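Local coordinates for protein NAD(P)H-flavin oxidoreductase (PDB 3GBH) that binds flavin mononucleotide and probably catalyses NAD(P)H-dependent oxidation-reduction, as a member of the nitroreductase family, at residues E37-K41 and T153-Y159; Q52-I56 and D142-M146. All blocks are in the same frame, centred on the assembly; numbering follows the deposited sequence.

In the fold
Both contacts lie in the nitroreductase-family fold and share helix 132-156. Contact 2 uses a middle part of this helix, against the start of strand 54-59. Contact 1 uses its C-terminal end, against helix 32-42. Their centres are about 16 Å apart. Along the chain the order is 37-41, 52-56, 142-146, 153-159, so contact 2 is nested inside the loop closed by contact 1. The two meet directly where Ile39 CG2 packs on Ile56 CD1 at 3.9 Å. Helix 132-156 thus joins helix 32-42 to an outermost strand of the chain's sheet. Both contacts also touch the second subunit, and contact 2 reaches an FMN.

Contact 1: E37-K41 and T153-Y159; sequences EIITK and TAKAHGY
Ile38 lays its side chain over one face of the His157 ring. Its CG1 stands 3.8 Å from the ring centroid and 5° off the normal, a CH-pi contact. Residues 37-41 are helical. So are 153-156, the last turn of helix 132-156. The closest CA atoms are those of Ile38 and Thr153, 5.9 Å apart. Ile38 has chi1 m and chi2 t, which puts CG1 over the imidazole and turns CD1 off toward Tyr159 and Ala154. Ile38 CD1 lies 3.8 Å from Tyr159 CD2 and 4.2 Å from Ala154 CA. Thr153 points toward the other helix, with its CG2 4.1 Å from Ile38 CA and 3.8 Å from Lys41 CB. Lys41 then leads away, and its NZ is hydrogen-bonded to Asn16 of the second subunit.

The helix ends in a Schellman motif. Gly158 takes phi/psi 100/3, where a CB would jam against the preceding carbonyl oxygen. Gly158 N is hydrogen-bonded to Lys155 O and Tyr159 N to Ala154 O, both at 3.0 Å. The turn brings Tyr159 back beside Ile38. His157, chi1 m, also points toward helix 32-42. Glu37 OE1 sits at the edge of its ring, 3.1 Å from CE1. The ring's ND1 is hydrogen-bonded to Glu34, one turn earlier on helix 32-42, and Tyr159 OH to Tyr28.

Between these segments the join is apolar, apart from the carboxylate at the imidazole edge. Thr153 OG1 is hydrogen-bonded to Gln149 O, on the same helix. The chemistry implies a helix end held by side-chain packing, while the bonds to Glu34 and Tyr28 probably help to orient imidazole and phenol.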
loop_
_atom_site.group_PDB
_atom_site.type_symbol
_atom_site.label_atom_id
_atom_site.label_comp_id
_atom_site.label_asym_id
_atom_site.label_seq_id
_atom_site.Cartn_x
_atom_site.Cartn_y
_atom_site.Cartn_z
ATOM N N GLU B 37 20.689 -12.930 -24.413
ATOM C CA GLU B 37 19.504 -12.264 -23.855
ATOM C C GLU B 37 19.775 -11.758 -22.455
ATOM O O GLU B 37 19.492 -10.602 -22.127
ATOM C CB GLU B 37 18.299 -13.209 -23.794
ATOM C CG GLU B 37 17.665 -13.514 -25.097
ATOM C CD GLU B 37 16.502 -14.536 -24.959
ATOM O OE1 GLU B 37 15.988 -14.685 -23.821
ATOM O OE2 GLU B 37 16.109 -15.176 -25.966
ATOM N N ILE B 38 20.354 -12.623 -21.626
ATOM C CA ILE B 38 20.764 -12.248 -20.283
ATOM C C ILE B 38 21.709 -11.051 -20.269
ATOM O O ILE B 38 21.499 -10.101 -19.533
ATOM C CB ILE B 38 21.393 -13.459 -19.548
ATOM C CG1 ILE B 38 20.317 -14.536 -19.292
ATOM C CG2 ILE B 38 22.072 -13.017 -18.267
ATOM C CD1 ILE B 38 20.900 -15.916 -18.845
ATOM N N ILE B 39 22.749 -11.075 -21.085
ATOM C CA ILE B 39 23.704 -9.954 -21.112
ATOM C C ILE B 39 23.081 -8.682 -21.707
ATOM O O ILE B 39 23.327 -7.570 -21.238
ATOM C CB ILE B 39 24.984 -10.355 -21.859
ATOM C CG1 ILE B 39 25.719 -11.442 -21.052
ATOM C CG2 ILE B 39 25.918 -9.129 -22.072
ATOM C CD1 ILE B 39 26.806 -12.170 -21.865
ATOM N N THR B 40 22.270 -8.829 -22.741
ATOM C CA THR B 40 21.576 -7.685 -23.304
ATOM C C THR B 40 20.774 -6.930 -22.199
ATOM O O THR B 40 20.901 -5.718 -22.074
ATOM C CB THR B 40 20.667 -8.116 -24.462
ATOM O OG1 THR B 40 21.465 -8.685 -25.512
ATOM C CG2 THR B 40 19.848 -6.924 -25.032
ATOM N N LYS B 41 19.970 -7.650 -21.409
ATOM C CA LYS B 41 19.220 -7.050 -20.291
ATOM C C LYS B 41 20.076 -6.468 -19.207
ATOM O O LYS B 41 19.763 -5.433 -18.659
ATOM C CB LYS B 41 18.302 -8.079 -19.646
ATOM C CG LYS B 41 17.158 -8.444 -20.475
ATOM C CD LYS B 41 16.027 -7.432 -20.320
ATOM C CE LYS B 41 14.952 -7.640 -21.392
ATOM N NZ LYS B 41 14.484 -6.315 -21.901
ATOM N N THR B 153 18.507 -11.134 -13.741
ATOM C CA THR B 153 18.014 -11.603 -15.050
ATOM C C THR B 153 18.299 -13.077 -15.243
ATOM O O THR B 153 17.457 -13.820 -15.738
ATOM C CB THR B 153 18.611 -10.791 -16.243
ATOM O OG1 THR B 153 18.356 -9.405 -16.018
ATOM C CG2 THR B 153 17.925 -11.228 -17.563
ATOM N N ALA B 154 19.486 -13.515 -14.821
ATOM C CA ALA B 154 19.820 -14.942 -14.895
ATOM C C ALA B 154 18.777 -15.753 -14.115
ATOM O O ALA B 154 18.215 -16.765 -14.618
ATOM C CB ALA B 154 21.247 -15.187 -14.352
ATOM N N LYS B 155 18.455 -15.277 -12.914
ATOM C CA LYS B 155 17.439 -15.947 -12.096
ATOM C C LYS B 155 16.056 -15.935 -12.752
ATOM O O LYS B 155 15.307 -16.914 -12.658
ATOM C CB LYS B 155 17.380 -15.342 -10.706
ATOM C CG LYS B 155 16.484 -16.081 -9.732
ATOM C CD LYS B 155 17.155 -17.297 -9.157
ATOM C CE LYS B 155 16.212 -18.458 -9.007
ATOM N NZ LYS B 155 16.401 -19.365 -10.138
ATOM N N ALA B 156 15.704 -14.848 -13.436
ATOM C CA ALA B 156 14.409 -14.770 -14.129
ATOM C C ALA B 156 14.312 -15.803 -15.245
ATOM O O ALA B 156 13.204 -16.285 -15.605
ATOM C CB ALA B 156 14.186 -13.344 -14.669
ATOM N N HIS B 157 15.461 -16.154 -15.807
ATOM C CA HIS B 157 15.553 -17.198 -16.844
ATOM C C HIS B 157 15.609 -18.601 -16.286
ATOM O O HIS B 157 15.623 -19.568 -17.050
ATOM C CB HIS B 157 16.791 -16.980 -17.716
ATOM C CG HIS B 157 16.628 -15.903 -18.727
ATOM N ND1 HIS B 157 16.667 -16.150 -20.085
ATOM C CD2 HIS B 157 16.462 -14.567 -18.584
ATOM C CE1 HIS B 157 16.514 -15.008 -20.735
ATOM N NE2 HIS B 157 16.390 -14.034 -19.847
ATOM N N GLY B 158 15.654 -18.729 -14.973
ATOM C CA GLY B 158 15.597 -20.056 -14.335
ATOM C C GLY B 158 16.990 -20.550 -13.919
ATOM O O GLY B 158 17.137 -21.653 -13.407
ATOM N N TYR B 159 17.997 -19.713 -14.123
ATOM C CA TYR B 159 19.391 -20.051 -13.778
ATOM C C TYR B 159 19.725 -19.547 -12.379
ATOM O O TYR B 159 18.929 -18.824 -11.764
ATOM C CB TYR B 159 20.361 -19.460 -14.815
ATOM C CG TYR B 159 20.114 -20.008 -16.180
ATOM C CD1 TYR B 159 20.139 -21.371 -16.398
ATOM C CD2 TYR B 159 19.828 -19.180 -17.255
ATOM C CE1 TYR B 159 19.886 -21.902 -17.636
ATOM C CE2 TYR B 159 19.577 -19.706 -18.518
ATOM C CZ TYR B 159 19.616 -21.076 -18.706
ATOM O OH TYR B 159 19.359 -21.662 -19.952
#

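Contact 2: Q52-I56 and D142-M146. With FMN (flavin mononucleotide), chain E.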
loop_
_atom_site.group_PDB
_atom_site.type_symbol
_atom_site.label_atom_id
_atom_site.label_comp_id
_atom_site.label_asym_id
_atom_site.label_seq_id
_atom_site.Cartn_x
_atom_site.Cartn_y
_atom_site.Cartn_z
ATOM N N GLN B 52 29.546 2.885 -19.942
ATOM C CA GLN B 52 29.460 1.435 -20.100
ATOM C C GLN B 52 30.841 0.759 -20.104
ATOM O O GLN B 52 31.222 0.126 -21.065
ATOM C CB GLN B 52 28.728 1.145 -21.395
ATOM C CG GLN B 52 27.308 1.683 -21.400
ATOM C CD GLN B 52 26.713 1.647 -22.779
ATOM O OE1 GLN B 52 26.477 0.560 -23.354
ATOM N NE2 GLN B 52 26.530 2.830 -23.359
ATOM N N PRO B 53 31.600 0.896 -19.007
ATOM C CA PRO B 53 32.990 0.417 -19.000
ATOM C C PRO B 53 33.173 -1.100 -18.769
ATOM O O PRO B 53 34.329 -1.605 -18.704
ATOM C CB PRO B 53 33.582 1.184 -17.841
ATOM C CG PRO B 53 32.451 1.258 -16.835
ATOM C CD PRO B 53 31.205 1.461 -17.707
ATOM N N TRP B 54 32.069 -1.826 -18.639
ATOM C CA TRP B 54 32.125 -3.233 -18.283
ATOM C C TRP B 54 32.523 -4.065 -19.481
ATOM O O TRP B 54 32.096 -3.789 -20.607
ATOM C CB TRP B 54 30.788 -3.735 -17.761
ATOM C CG TRP B 54 29.593 -3.190 -18.492
ATOM C CD1 TRP B 54 29.211 -3.475 -19.765
ATOM C CD2 TRP B 54 28.646 -2.236 -17.990
ATOM N NE1 TRP B 54 28.062 -2.790 -20.078
ATOM C CE2 TRP B 54 27.703 -2.010 -19.008
ATOM C CE3 TRP B 54 28.499 -1.565 -16.775
ATOM C CZ2 TRP B 54 26.637 -1.134 -18.852
ATOM C CZ3 TRP B 54 27.445 -0.692 -16.615
ATOM C CH2 TRP B 54 26.525 -0.487 -17.630
ATOM N N ARG B 55 33.318 -5.109 -19.218
ATOM C CA ARG B 55 33.746 -6.059 -20.254
ATOM C C ARG B 55 33.622 -7.463 -19.677
ATOM O O ARG B 55 34.233 -7.769 -18.661
ATOM C CB ARG B 55 35.196 -5.795 -20.636
ATOM C CG ARG B 55 35.469 -4.351 -21.104
ATOM C CD ARG B 55 34.775 -3.964 -22.415
ATOM N NE ARG B 55 35.146 -2.596 -22.768
ATOM C CZ ARG B 55 34.384 -1.523 -22.586
ATOM N NH1 ARG B 55 33.153 -1.611 -22.093
ATOM N NH2 ARG B 55 34.865 -0.339 -22.911
ATOM N N ILE B 56 32.853 -8.318 -20.333
ATOM C CA ILE B 56 32.522 -9.648 -19.796
ATOM C C ILE B 56 33.277 -10.753 -20.563
ATOM O O ILE B 56 33.057 -10.942 -21.758
ATOM C CB ILE B 56 31.012 -9.926 -19.873
ATOM C CG1 ILE B 56 30.217 -8.790 -19.198
ATOM C CG2 ILE B 56 30.706 -11.325 -19.217
ATOM C CD1 ILE B 56 28.696 -8.911 -19.353
ATOM N N ASP B 142 30.300 0.947 -11.740
ATOM C CA ASP B 142 29.417 0.748 -12.885
ATOM C C ASP B 142 29.257 -0.741 -13.154
ATOM O O ASP B 142 28.158 -1.191 -13.393
ATOM C CB ASP B 142 29.952 1.417 -14.153
ATOM C CG ASP B 142 29.873 2.943 -14.130
ATOM O OD1 ASP B 142 29.041 3.513 -13.401
ATOM O OD2 ASP B 142 30.650 3.567 -14.900
ATOM N N SER B 143 30.373 -1.472 -13.150
ATOM C CA SER B 143 30.378 -2.907 -13.466
ATOM C C SER B 143 29.599 -3.734 -12.443
ATOM O O SER B 143 28.968 -4.735 -12.792
ATOM C CB SER B 143 31.811 -3.419 -13.561
ATOM O OG SER B 143 32.545 -2.735 -14.574
ATOM N N SER B 144 29.644 -3.310 -11.187
ATOM C CA SER B 144 28.851 -3.929 -10.127
ATOM C C SER B 144 27.342 -3.693 -10.300
ATOM O O SER B 144 26.515 -4.574 -10.022
ATOM C CB SER B 144 29.364 -3.448 -8.757
ATOM O OG SER B 144 30.734 -3.838 -8.602
ATOM N N LEU B 145 26.963 -2.500 -10.754
ATOM C CA LEU B 145 25.562 -2.239 -11.052
ATOM C C LEU B 145 25.045 -3.227 -12.111
ATOM O O LEU B 145 23.966 -3.811 -11.958
ATOM C CB LEU B 145 25.337 -0.792 -11.486
ATOM C CG LEU B 145 25.640 0.330 -10.467
ATOM C CD1 LEU B 145 25.502 1.679 -11.120
ATOM C CD2 LEU B 145 24.722 0.221 -9.244
HETATM N N MSE B 146 25.816 -3.404 -13.188
HETATM C CA MSE B 146 25.470 -4.334 -14.259
HETATM C C MSE B 146 25.450 -5.770 -13.728
HETATM O O MSE B 146 24.536 -6.519 -14.014
HETATM C CB MSE B 146 26.450 -4.169 -15.413
HETATM C CG MSE B 146 26.167 -4.979 -16.640
HETATM SE SE MSE B 146 26.816 -6.800 -16.487
HETATM C CE MSE B 146 28.751 -6.380 -16.431
HETATM N N1 FMN E . 23.342 11.461 -13.811
HETATM C C2 FMN E . 23.337 12.790 -13.440
HETATM O O2 FMN E . 22.446 13.542 -13.881
HETATM N N3 FMN E . 24.327 13.275 -12.595
HETATM C C4 FMN E . 25.329 12.455 -12.101
HETATM O O4 FMN E . 26.177 12.958 -11.341
HETATM C C4A FMN E . 25.354 11.094 -12.486
HETATM N N5 FMN E . 26.356 10.230 -12.059
HETATM C C5A FMN E . 26.177 8.864 -12.218
HETATM C C6 FMN E . 26.988 7.966 -11.527
HETATM C C7 FMN E . 26.828 6.609 -11.638
HETATM C C7M FMN E . 27.708 5.661 -10.864
HETATM C C8 FMN E . 25.836 6.117 -12.467
HETATM C C8M FMN E . 25.646 4.637 -12.570
HETATM C C9 FMN E . 25.012 6.987 -13.161
HETATM C C9A FMN E . 25.173 8.378 -13.058
HETATM N N10 FMN E . 24.358 9.283 -13.743
HETATM C C10 FMN E . 24.362 10.612 -13.362
HETATM C "C1'" FMN E . 23.222 8.779 -14.625
HETATM C "C2'" FMN E . 23.798 8.285 -15.943
HETATM O "O2'" FMN E . 24.045 9.367 -16.830
HETATM C "C3'" FMN E . 22.790 7.355 -16.599
HETATM O "O3'" FMN E . 22.571 6.241 -15.776
HETATM C "C4'" FMN E . 23.211 6.915 -17.992
HETATM O "O4'" FMN E . 23.181 8.092 -18.786
HETATM C "C5'" FMN E . 22.253 5.843 -18.512
HETATM O "O5'" FMN E . 20.904 6.337 -18.605
HETATM P P FMN E . 19.716 5.608 -17.812
HETATM O O1P FMN E . 18.421 6.379 -18.042
HETATM O O2P FMN E . 20.056 5.584 -16.342
HETATM O O3P FMN E . 19.544 4.193 -18.219
#
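Aromatic contacts dominate. Trp54 points toward helix 142-146, and Met146 CB packs over one face of its indole. Met146 CB is 3.9 Å from the centroid of the six-membered ring and 22° off the normal, a CH-pi contact. Met146 SE lies obliquely, 5.2 Å from the five-membered ring centroid, a Met-aromatic contact. This residue is selenomethionine in the crystal. The indole edge meets the helix backbone, with Trp54 CZ3 3.3 Å from Asp142 O. That carbonyl also accepts the helical bond from Met146 N at 3.2 Å.

Further packing flanks the indole. Ile56 CD1 touches Met146 CE at 3.9 Å. Pro53 CG lies 3.5 Å from Asp142 OD2. Trp54 CB is 3.8 Å from Ser143 OG.

The polar bonds lie within each side or lead outside the pair. Arg55 points away from the helix, and its NH1 donates to Gln52 O and Trp54 O, both at 2.8 Å. Ser143 OG is hydrogen-bonded to Val139 O, and Asp142 OD1 accepts a hydrogen bond from Ser48 N.

Ligand contacts come from the helix. Leu145 CD1 is 3.3 Å from FMN C8M, and Asp142 OD1 is 3.6 Å from C7M. These two residues line the dimethylbenzene end of the flavin. Arg18, Ser20 and Lys22 of the second subunit are among its hydrogen-bonding partners, so the pocket is built by two chains.

The axes of segments 54-56 and 142-146 come within 8.8 Å, at 53° between their directions. Strand 84-91 touches Ser143 and Met146, helix 32-42 touches Ile56 and Met146, and Ile56 pairs with a parallel strand of the second subunit, so the sheet runs on across the interface.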